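Local coordinates for protein aminotransferase (Neisseria meningitidis Z2491, PDB 3JTX) that is probably a pyridoxal-phosphate-dependent aminotransferase of the class I and II family, moving amino groups between amino acids and keto acids, at residues D91-A103 with V249-A261. Numbering follows the deposited sequence.
Sequences DNEILPVLGSREA and VPGLRSGFVAGDA
Arg253 folds its side chain against the inverse gamma turn centred on Leu98, which runs from Val97 to Gly99. Its CB lies 3.7 Å from Leu98 O. CG then leaves anti to the carbonyl carbon (chi1 -48°), and further bends at chi2 and chi3 curl the chain back so that NE and CZ also pass near Leu98 O. The guanidinium lays one face over Gly99, with NH2 3.7 Å from Gly99 CA, while Arg101 CB approaches its edge. Arg253 NH1 donates a nearly straight 2.9 Å bond to Pro250 O, within the guanidinium plane. Arg253 NH2 donates to a water that also bonds Leu98 O and Glu102 N, and to a phosphate oxygen of the lysine–pyridoxal phosphate adduct at position 245. These bonds fix the rotation of the group. Ser100 N, at the start of helix 100-111, reaches another oxygen of the same phosphate, so the contact supplies two donors to the cofactor's phosphate cup, consistent with other fold-type I enzymes.

Away from this site the two strands pair antiparallel. Leu95 and Val257 exchange two backbone bonds, as do Val97 and Gly255, and Gly259 N adds a bond to Glu93 O. Val257 CG1 packs on Leu95 CB at 3.7 Å and on Val97 CG1 at 3.9 Å, the side chains of Val97 and Val257 crossing at about a right angle.

Strand 94-97 forms the outer edge of the seven-stranded mixed sheet, and strand 255-259 separates it from strand 237-242. Ile94, Pro96 and Phe256 pack against helix 69-82, whereas Leu95 and Val257 meet Leu264 of helix 261-274.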
ATOM      1  N   ASP A  91       0.472 -22.276  -2.250  1.00 18.03           N
ATOM      2  CA  ASP A  91      -0.975 -22.146  -1.974  1.00 18.58           C
ATOM      3  C   ASP A  91      -1.319 -21.506  -0.626  1.00 18.11           C
ATOM      4  O   ASP A  91      -2.432 -20.993  -0.479  1.00 18.35           O
ATOM      5  CB  ASP A  91      -1.668 -23.525  -1.979  1.00 19.96           C
ATOM      6  CG  ASP A  91      -1.665 -24.206  -3.343  1.00 22.39           C
ATOM      7  OD1 ASP A  91      -1.662 -23.519  -4.385  1.00 25.31           O
ATOM      8  OD2 ASP A  91      -1.708 -25.456  -3.364  1.00 27.34           O
ATOM      9  N   ASN A  92      -0.429 -21.562   0.376  1.00 16.87           N
ATOM     10  CA  ASN A  92      -0.818 -21.010   1.673  0.50 16.65           C
ATOM     11  C   ASN A  92       0.291 -20.409   2.537  1.00 16.45           C
ATOM     12  O   ASN A  92      -0.017 -19.817   3.560  1.00 16.00           O
ATOM     13  CB  ASN A  92      -1.664 -22.012   2.476  0.50 16.56           C
ATOM     14  CG  ASN A  92      -0.916 -23.284   2.826  0.50 16.75           C
ATOM     15  OD1 ASN A  92       0.298 -23.367   2.704  0.50 15.83           O
ATOM     16  ND2 ASN A  92      -1.656 -24.285   3.285  0.50 19.24           N
ATOM     17  N   GLU A  93       1.549 -20.477   2.092  1.00 15.87           N
ATOM     18  CA  GLU A  93       2.683 -19.960   2.880  1.00 15.80           C
ATOM     19  C   GLU A  93       3.392 -18.752   2.290  1.00 15.67           C
ATOM     20  O   GLU A  93       4.425 -18.329   2.813  1.00 15.30           O
ATOM     21  CB  GLU A  93       3.708 -21.070   3.123  1.00 15.55           C
ATOM     22  CG  GLU A  93       3.218 -22.147   4.078  1.00 16.87           C
ATOM     23  CD  GLU A  93       4.274 -23.181   4.416  1.00 17.95           C
ATOM     24  OE1 GLU A  93       4.830 -23.798   3.482  1.00 17.01           O
ATOM     25  OE2 GLU A  93       4.536 -23.380   5.629  1.00 17.40           O
ATOM     26  N   ILE A  94       2.842 -18.192   1.216  1.00 15.73           N
ATOM     27  CA  ILE A  94       3.447 -17.067   0.515  1.00 15.15           C
ATOM     28  C   ILE A  94       2.395 -16.018   0.131  1.00 15.61           C
ATOM     29  O   ILE A  94       1.376 -16.348  -0.460  1.00 15.81           O
ATOM     30  CB  ILE A  94       4.145 -17.542  -0.779  1.00 15.64           C
ATOM     31  CG1 ILE A  94       5.179 -18.618  -0.455  1.00 16.02           C
ATOM     32  CG2 ILE A  94       4.771 -16.346  -1.533  1.00 15.80           C
ATOM     33  CD1 ILE A  94       6.009 -19.106  -1.629  1.00 15.96           C
ATOM     34  N   LEU A  95       2.635 -14.752   0.465  1.00 15.60           N
ATOM     35  CA  LEU A  95       1.832 -13.639  -0.104  1.00 15.12           C
ATOM     36  C   LEU A  95       2.751 -12.644  -0.792  1.00 15.59           C
ATOM     37  O   LEU A  95       3.778 -12.251  -0.231  1.00 13.64           O
ATOM     38  CB  LEU A  95       1.027 -12.884   0.969  1.00 15.63           C
ATOM     39  CG  LEU A  95      -0.126 -13.615   1.658  1.00 16.51           C
ATOM     40  CD1 LEU A  95      -0.773 -12.714   2.769  1.00 16.00           C
ATOM     41  CD2 LEU A  95      -1.169 -14.107   0.600  1.00 18.19           C
ATOM     42  N   PRO A  96       2.382 -12.209  -2.006  1.00 15.75           N
ATOM     43  CA  PRO A  96       3.137 -11.077  -2.548  1.00 15.66           C
ATOM     44  C   PRO A  96       2.839  -9.768  -1.809  1.00 15.47           C
ATOM     45  O   PRO A  96       1.713  -9.552  -1.313  1.00 15.15           O
ATOM     46  CB  PRO A  96       2.656 -11.003  -4.000  1.00 15.64           C
ATOM     47  CG  PRO A  96       1.312 -11.639  -4.000  1.00 17.25           C
ATOM     48  CD  PRO A  96       1.226 -12.580  -2.842  1.00 16.05           C
ATOM     49  N   VAL A  97       3.827  -8.880  -1.761  1.00 15.16           N
ATOM     50  CA  VAL A  97       3.659  -7.589  -1.097  1.00 14.66           C
ATOM     51  C   VAL A  97       4.244  -6.465  -1.957  1.00 14.54           C
ATOM     52  O   VAL A  97       5.118  -6.700  -2.784  1.00 15.06           O
ATOM     53  CB  VAL A  97       4.320  -7.585   0.294  1.00 15.02           C
ATOM     54  CG1 VAL A  97       3.655  -8.630   1.220  1.00 14.94           C
ATOM     55  CG2 VAL A  97       5.836  -7.833   0.187  1.00 14.37           C
ATOM     56  N   LEU A  98       3.764  -5.244  -1.756  1.00 14.54           N
ATOM     57  CA  LEU A  98       4.126  -4.109  -2.614  1.00 15.01           C
ATOM     58  C   LEU A  98       5.365  -3.403  -2.051  1.00 15.49           C
ATOM     59  O   LEU A  98       5.314  -2.219  -1.667  1.00 15.59           O
ATOM     60  CB  LEU A  98       2.940  -3.141  -2.767  1.00 14.54           C
ATOM     61  CG  LEU A  98       1.597  -3.826  -3.118  1.00 15.15           C
ATOM     62  CD1 LEU A  98       0.494  -2.785  -3.368  1.00 15.85           C
ATOM     63  CD2 LEU A  98       1.752  -4.765  -4.341  1.00 13.44           C
ATOM     64  N   GLY A  99       6.455  -4.161  -1.986  1.00 15.84           N
ATOM     65  CA  GLY A  99       7.647  -3.764  -1.241  1.00 16.96           C
ATOM     66  C   GLY A  99       7.544  -4.212   0.200  1.00 17.12           C
ATOM     67  O   GLY A  99       6.436  -4.318   0.753  1.00 17.75           O
ATOM     68  N   SER A 100       8.688  -4.494   0.830  1.00 17.85           N
ATOM     69  CA  SER A 100       8.662  -4.958   2.216  1.00 17.54           C
ATOM     70  C   SER A 100       8.186  -3.863   3.178  1.00 17.79           C
ATOM     71  O   SER A 100       7.646  -4.180   4.241  1.00 17.54           O
ATOM     72  CB  SER A 100      10.030  -5.514   2.656  1.00 17.66           C
ATOM     73  OG  SER A 100      11.021  -4.502   2.715  1.00 19.66           O
ATOM     74  N   ARG A 101       8.374  -2.582   2.838  1.00 17.43           N
ATOM     75  CA  ARG A 101       7.959  -1.507   3.762  1.00 16.70           C
ATOM     76  C   ARG A 101       6.481  -1.613   4.167  1.00 16.65           C
ATOM     77  O   ARG A 101       6.166  -1.718   5.358  1.00 16.51           O
ATOM     78  CB  ARG A 101       8.223  -0.122   3.160  1.00 16.94           C
ATOM     79  CG  ARG A 101       7.747   1.030   4.061  1.00 18.17           C
ATOM     80  CD  ARG A 101       8.250   2.391   3.578  1.00 20.60           C
ATOM     81  NE  ARG A 101       9.699   2.420   3.706  1.00 23.51           N
ATOM     82  CZ  ARG A 101      10.396   3.299   4.416  1.00 27.37           C
ATOM     83  NH1 ARG A 101       9.813   4.324   5.041  1.00 29.24           N
ATOM     84  NH2 ARG A 101      11.714   3.155   4.476  1.00 27.92           N
ATOM     85  N   GLU A 102       5.571  -1.596   3.185  1.00 15.93           N
ATOM     86  CA  GLU A 102       4.141  -1.665   3.490  1.00 15.39           C
ATOM     87  C   GLU A 102       3.798  -2.950   4.242  1.00 15.03           C
ATOM     88  O   GLU A 102       2.926  -2.953   5.109  1.00 15.32           O
ATOM     89  CB  GLU A 102       3.267  -1.492   2.228  1.00 15.47           C
ATOM     90  CG  GLU A 102       3.362  -2.613   1.202  1.00 16.21           C
ATOM     91  CD  GLU A 102       2.351  -3.765   1.391  1.00 17.28           C
ATOM     92  OE1 GLU A 102       1.630  -3.813   2.408  1.00 16.79           O
ATOM     93  OE2 GLU A 102       2.282  -4.636   0.497  1.00 16.32           O
ATOM     94  N   ALA A 103       4.493  -4.028   3.897  1.00 14.92           N
ATOM     95  CA  ALA A 103       4.269  -5.350   4.462  1.00 15.51           C
ATOM     96  C   ALA A 103       4.649  -5.391   5.937  1.00 15.20           C
ATOM     97  O   ALA A 103       3.877  -5.843   6.761  1.00 15.55           O
ATOM     98  CB  ALA A 103       5.087  -6.395   3.675  1.00 15.00           C
ATOM     99  N   VAL A 249      15.331  -2.855  -8.582  1.00 16.96           N
ATOM    100  CA  VAL A 249      14.020  -2.322  -8.911  1.00 16.74           C
ATOM    101  C   VAL A 249      13.298  -1.854  -7.639  1.00 17.18           C
ATOM    102  O   VAL A 249      12.165  -2.258  -7.361  1.00 17.28           O
ATOM    103  CB  VAL A 249      13.182  -3.334  -9.736  1.00 17.08           C
ATOM    104  CG1 VAL A 249      13.787  -3.499 -11.147  1.00 16.40           C
ATOM    105  CG2 VAL A 249      13.078  -4.674  -9.037  1.00 15.54           C
ATOM    106  N   PRO A 250      13.948  -0.969  -6.859  1.00 16.94           N
ATOM    107  CA  PRO A 250      13.220  -0.421  -5.708  1.00 16.95           C
ATOM    108  C   PRO A 250      11.934   0.289  -6.126  1.00 16.61           C
ATOM    109  O   PRO A 250      10.969   0.281  -5.375  1.00 17.69           O
ATOM    110  CB  PRO A 250      14.212   0.585  -5.101  1.00 17.08           C
ATOM    111  CG  PRO A 250      15.126   0.975  -6.246  1.00 17.72           C
ATOM    112  CD  PRO A 250      15.255  -0.304  -7.060  1.00 17.47           C
ATOM    113  N   GLY A 251      11.914   0.886  -7.315  1.00 16.48           N
ATOM    114  CA  GLY A 251      10.706   1.527  -7.835  1.00 16.20           C
ATOM    115  C   GLY A 251       9.573   0.582  -8.244  1.00 16.14           C
ATOM    116  O   GLY A 251       8.444   1.018  -8.420  1.00 16.80           O
ATOM    117  N   LEU A 252       9.854  -0.708  -8.382  1.00 15.64           N
ATOM    118  CA  LEU A 252       8.815  -1.662  -8.760  1.00 15.53           C
ATOM    119  C   LEU A 252       7.832  -1.906  -7.611  1.00 15.83           C
ATOM    120  O   LEU A 252       6.668  -2.216  -7.847  1.00 14.94           O
ATOM    121  CB  LEU A 252       9.441  -2.968  -9.253  1.00 16.13           C
ATOM    122  CG  LEU A 252       8.491  -4.005  -9.851  1.00 14.45           C
ATOM    123  CD1 LEU A 252       7.827  -3.496 -11.152  1.00 12.78           C
ATOM    124  CD2 LEU A 252       9.243  -5.313 -10.082  1.00 13.91           C
ATOM    125  N   ARG A 253       8.311  -1.748  -6.375  1.00 15.76           N
ATOM    126  CA  ARG A 253       7.524  -1.945  -5.155  1.00 15.67           C
ATOM    127  C   ARG A 253       6.993  -3.371  -5.161  1.00 15.50           C
ATOM    128  O   ARG A 253       5.779  -3.577  -5.264  1.00 16.36           O
ATOM    129  CB  ARG A 253       6.367  -0.922  -5.008  1.00 15.13           C
ATOM    130  CG  ARG A 253       6.737   0.534  -5.222  1.00 15.94           C
ATOM    131  CD  ARG A 253       7.980   0.980  -4.424  1.00 15.11           C
ATOM    132  NE  ARG A 253       7.863   0.680  -2.999  1.00 15.54           N
ATOM    133  CZ  ARG A 253       8.776   0.072  -2.237  1.00 16.22           C
ATOM    134  NH1 ARG A 253       9.958  -0.319  -2.704  1.00 17.33           N
ATOM    135  NH2 ARG A 253       8.506  -0.133  -0.953  1.00 16.42           N
ATOM    136  N   SER A 254       7.907  -4.336  -5.058  1.00 15.12           N
ATOM    137  CA  SER A 254       7.561  -5.751  -5.116  1.00 15.52           C
ATOM    138  C   SER A 254       8.461  -6.656  -4.258  1.00 15.04           C
ATOM    139  O   SER A 254       9.695  -6.618  -4.353  1.00 14.46           O
ATOM    140  CB  SER A 254       7.603  -6.210  -6.570  1.00 15.34           C
ATOM    141  OG  SER A 254       7.338  -7.595  -6.697  1.00 14.76           O
ATOM    142  N   GLY A 255       7.815  -7.480  -3.431  1.00 15.00           N
ATOM    143  CA  GLY A 255       8.484  -8.530  -2.704  1.00 15.00           C
ATOM    144  C   GLY A 255       7.483  -9.605  -2.330  1.00 15.17           C
ATOM    145  O   GLY A 255       6.436  -9.759  -2.981  1.00 13.80           O
ATOM    146  N   PHE A 256       7.799 -10.349  -1.282  1.00 15.28           N
ATOM    147  CA  PHE A 256       6.854 -11.305  -0.726  1.00 15.59           C
ATOM    148  C   PHE A 256       7.125 -11.536   0.744  1.00 16.26           C
ATOM    149  O   PHE A 256       8.199 -11.209   1.230  1.00 16.63           O
ATOM    150  CB  PHE A 256       6.835 -12.630  -1.510  1.00 15.76           C
ATOM    151  CG  PHE A 256       8.093 -13.461  -1.399  1.00 15.62           C
ATOM    152  CD1 PHE A 256       8.283 -14.339  -0.345  1.00 15.38           C
ATOM    153  CD2 PHE A 256       9.074 -13.388  -2.382  1.00 15.23           C
ATOM    154  CE1 PHE A 256       9.433 -15.136  -0.272  1.00 14.31           C
ATOM    155  CE2 PHE A 256      10.218 -14.182  -2.324  1.00 15.43           C
ATOM    156  CZ  PHE A 256      10.396 -15.058  -1.269  1.00 14.55           C
ATOM    157  N   VAL A 257       6.113 -12.062   1.430  1.00 16.17           N
ATOM    158  CA  VAL A 257       6.213 -12.529   2.804  1.00 16.36           C
ATOM    159  C   VAL A 257       5.918 -14.034   2.762  1.00 16.58           C
ATOM    160  O   VAL A 257       5.102 -14.493   1.960  1.00 17.37           O
ATOM    161  CB  VAL A 257       5.255 -11.775   3.737  1.00 16.48           C
ATOM    162  CG1 VAL A 257       3.784 -11.951   3.305  1.00 16.77           C
ATOM    163  CG2 VAL A 257       5.448 -12.221   5.182  1.00 17.64           C
ATOM    164  N   ALA A 258       6.623 -14.811   3.572  1.00 16.13           N
ATOM    165  CA  ALA A 258       6.457 -16.270   3.570  1.00 15.67           C
ATOM    166  C   ALA A 258       6.634 -16.859   4.962  1.00 15.74           C
ATOM    167  O   ALA A 258       7.422 -16.355   5.763  1.00 15.89           O
ATOM    168  CB  ALA A 258       7.442 -16.918   2.606  1.00 15.34           C
ATOM    169  N   GLY A 259       5.914 -17.937   5.240  1.00 15.14           N
ATOM    170  CA  GLY A 259       5.980 -18.581   6.543  1.00 14.97           C
ATOM    171  C   GLY A 259       4.614 -19.065   6.989  1.00 14.60           C
ATOM    172  O   GLY A 259       3.814 -19.528   6.167  1.00 15.23           O
ATOM    173  N   ASP A 260       4.359 -18.934   8.289  1.00 14.48           N
ATOM    174  CA  ASP A 260       3.195 -19.498   8.980  1.00 14.26           C
ATOM    175  C   ASP A 260       1.904 -19.241   8.209  1.00 14.35           C
ATOM    176  O   ASP A 260       1.443 -18.093   8.111  1.00 13.10           O
ATOM    177  CB  ASP A 260       3.119 -18.864  10.382  1.00 14.95           C
ATOM    178  CG  ASP A 260       2.054 -19.476  11.265  1.00 15.96           C
ATOM    179  OD1 ASP A 260       1.039 -19.958  10.733  1.00 17.74           O
ATOM    180  OD2 ASP A 260       2.227 -19.435  12.507  1.00 15.35           O
ATOM    181  N   ALA A 261       1.323 -20.315   7.659  1.00 14.23           N
ATOM    182  CA  ALA A 261       0.064 -20.245   6.882  1.00 14.12           C
ATOM    183  C   ALA A 261      -1.108 -19.619   7.628  1.00 14.68           C
ATOM    184  O   ALA A 261      -1.951 -18.956   7.012  1.00 13.84           O
ATOM    185  CB  ALA A 261      -0.349 -21.656   6.374  1.00 14.65           C
TER
HETATM  186  O   HOH W   1      -2.473 -19.032   4.415  1.00 14.54           O
HETATM  187  O   HOH W   2       2.832 -22.821   7.611  1.00 17.48           O
HETATM  188  O   HOH W   3       5.871  -0.506   0.343  1.00 16.02           O